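Long-range contact in C-1-tetrahydrofolate synthase, cytoplasmic, putative (Trypanosoma brucei, PDB 4CJX), which probably interconverts methylene-, methenyl- and formyltetrahydrofolate as an NADP-dependent dehydrogenase and cyclohydrolase of one-carbon metabolism: residues A25-G30 and I289-G294. Sequence-based numbering, arbitrary orientation.
Sequences AVVIDG and ITPVPG. With 9L9 ((2S)-2-[[4-[[2,4-bis(azanyl)-6-oxidanylidene-1H-pyrimidin-5-yl]carbamoylamino]phenyl]carbonylamino]pentanedioic acid), chain G.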
# COMPACT_ATOMS: atom_id res chain seq x y z
N ALA B 25 -9.54 -18.64 -25.09
CA ALA B 25 -8.40 -18.21 -24.31
C ALA B 25 -7.29 -19.23 -24.32
O ALA B 25 -7.52 -20.44 -24.29
CB ALA B 25 -8.81 -17.92 -22.87
N VAL B 26 -6.07 -18.72 -24.29
CA VAL B 26 -4.92 -19.54 -23.96
C VAL B 26 -5.01 -19.85 -22.46
O VAL B 26 -5.09 -18.93 -21.63
CB VAL B 26 -3.62 -18.79 -24.28
CG1 VAL B 26 -2.41 -19.47 -23.63
CG2 VAL B 26 -3.45 -18.64 -25.78
N VAL B 27 -4.95 -21.14 -22.12
CA VAL B 27 -4.93 -21.54 -20.73
C VAL B 27 -3.46 -21.62 -20.30
O VAL B 27 -2.72 -22.47 -20.76
CB VAL B 27 -5.61 -22.90 -20.48
CG1 VAL B 27 -5.53 -23.27 -19.00
CG2 VAL B 27 -7.05 -22.91 -20.95
N ILE B 28 -3.04 -20.72 -19.44
CA ILE B 28 -1.66 -20.74 -18.99
C ILE B 28 -1.45 -21.86 -17.96
O ILE B 28 -2.15 -21.93 -16.95
CB ILE B 28 -1.24 -19.41 -18.36
CG1 ILE B 28 -1.27 -18.30 -19.42
CG2 ILE B 28 0.15 -19.54 -17.76
CD1 ILE B 28 -1.33 -16.91 -18.85
N ASP B 29 -0.46 -22.69 -18.23
CA ASP B 29 -0.18 -23.87 -17.44
C ASP B 29 0.80 -23.50 -16.34
O ASP B 29 2.01 -23.48 -16.57
CB ASP B 29 0.39 -24.97 -18.33
CG ASP B 29 0.66 -26.26 -17.60
OD1 ASP B 29 0.61 -26.32 -16.34
OD2 ASP B 29 0.95 -27.24 -18.29
N GLY B 30 0.28 -23.21 -15.16
CA GLY B 30 1.11 -22.89 -14.00
C GLY B 30 2.10 -23.97 -13.57
O GLY B 30 3.20 -23.66 -13.13
N ILE B 289 -6.22 -16.99 -19.70
CA ILE B 289 -6.85 -17.33 -18.45
C ILE B 289 -6.00 -18.39 -17.72
O ILE B 289 -5.28 -19.14 -18.36
CB ILE B 289 -8.27 -17.83 -18.70
CG1 ILE B 289 -9.04 -17.98 -17.39
CG2 ILE B 289 -8.24 -19.17 -19.44
CD1 ILE B 289 -10.54 -18.13 -17.59
N THR B 290 -6.06 -18.40 -16.39
CA THR B 290 -5.40 -19.45 -15.63
C THR B 290 -6.43 -20.32 -14.91
O THR B 290 -7.42 -19.80 -14.35
CB THR B 290 -4.44 -18.92 -14.58
OG1 THR B 290 -5.17 -18.17 -13.60
CG2 THR B 290 -3.36 -18.06 -15.20
N PRO B 291 -6.18 -21.66 -14.87
CA PRO B 291 -7.08 -22.59 -14.26
C PRO B 291 -6.80 -22.74 -12.77
O PRO B 291 -5.72 -22.38 -12.29
CB PRO B 291 -6.74 -23.89 -14.98
CG PRO B 291 -5.25 -23.80 -15.16
CD PRO B 291 -4.95 -22.33 -15.32
N VAL B 292 -7.79 -23.26 -12.07
CA VAL B 292 -7.69 -23.61 -10.66
C VAL B 292 -8.28 -25.01 -10.48
O VAL B 292 -9.47 -25.20 -10.74
CB VAL B 292 -8.49 -22.63 -9.80
CG1 VAL B 292 -8.60 -23.15 -8.37
CG2 VAL B 292 -7.84 -21.23 -9.83
N PRO B 293 -7.48 -25.98 -10.01
CA PRO B 293 -6.06 -25.90 -9.65
C PRO B 293 -5.17 -25.83 -10.87
O PRO B 293 -5.64 -25.95 -12.01
CB PRO B 293 -5.82 -27.21 -8.90
CG PRO B 293 -6.77 -28.17 -9.56
CD PRO B 293 -8.00 -27.36 -9.89
N GLY B 294 -3.89 -25.55 -10.64
CA GLY B 294 -2.87 -25.66 -11.66
C GLY B 294 -2.45 -24.37 -12.33
O GLY B 294 -1.80 -24.42 -13.38
N2A 9L9 G . 2.47 -17.52 5.08
N1 9L9 G . 0.43 -18.26 4.02
C2 9L9 G . 1.71 -17.86 3.87
N3 9L9 G . 2.32 -17.75 2.62
C4 9L9 G . 1.47 -18.10 1.57
O4A 9L9 G . 2.01 -17.99 0.48
N5A 9L9 G . -0.59 -19.00 0.62
C5 9L9 G . 0.13 -18.50 1.69
C6 9L9 G . -0.35 -18.59 2.96
N7 9L9 G . -1.73 -19.00 3.20
O8A 9L9 G . 0.73 -20.82 0.23
N9 9L9 G . -1.12 -20.50 -1.00
C1B 9L9 G . -1.02 -21.57 -1.85
C2B 9L9 G . -2.14 -21.87 -2.64
C3B 9L9 G . -2.15 -22.95 -3.53
C4B 9L9 G . -1.04 -23.78 -3.65
C5B 9L9 G . 0.11 -23.45 -2.89
C6B 9L9 G . 0.12 -22.37 -2.00
C7B 9L9 G . -1.04 -24.91 -4.66
O7B 9L9 G . 0.03 -25.22 -5.14
CAW 9L9 G . -0.26 -20.16 -0.00
N 9L9 G . -2.17 -25.49 -5.10
CA 9L9 G . -2.25 -26.50 -6.16
C 9L9 G . -2.77 -25.83 -7.41
OXT 9L9 G . -3.42 -24.79 -7.25
CB 9L9 G . -3.22 -27.62 -5.89
CG 9L9 G . -3.41 -27.87 -4.40
CD 9L9 G . -4.05 -29.21 -4.22
OE1 9L9 G . -3.48 -30.19 -4.70
OE2 9L9 G . -5.12 -29.28 -3.60
O 9L9 G . -2.56 -26.31 -8.54
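Val27 pairs with Ile289 in a parallel beta bridge, in which Val26 and Ile28 hold the N-H and C=O of Ile289; through it the N-terminal strand 26-27 forms the edge of the six-stranded sheet of the Rossmann-like NAD(P)-binding domain. Ile289 N donates to Val26 O at 3.0 Å, and Ile28 N returns a bond to Ile289 O at 2.9 Å. Both donors lie nearly in line with the carbonyl they address, and Val27 CA adds a CH···O contact to Ile289 O. Apolar groups cover the bridge: Ile289 CG2 meets Ala25 CB at 3.7 Å, while CG1, anti to the backbone N (chi1 -170°), carries the end of the side chain away from 25-30. Val27 and Pro291 cross obliquely, Val27 CG1 lying 3.8 Å from Pro291 CD, with Phe279 touching both side chains. Thr290 sets CG2 against Ile28 CB, while its OG1 is hydrogen-bonded to Asp256 N. After Pro291 the loop swings out through Val292 and cis-Pro293 and returns to 25-30 at Gly294. Asp29 N-caps helix 30-51 through Ala32 N. Gly30 N makes a weak bond to Gly294 O, and Gly294 N a weak, bent hydrogen bond (124°) to carboxylate atom O of the inhibitor 9L9 at 2.6 Å.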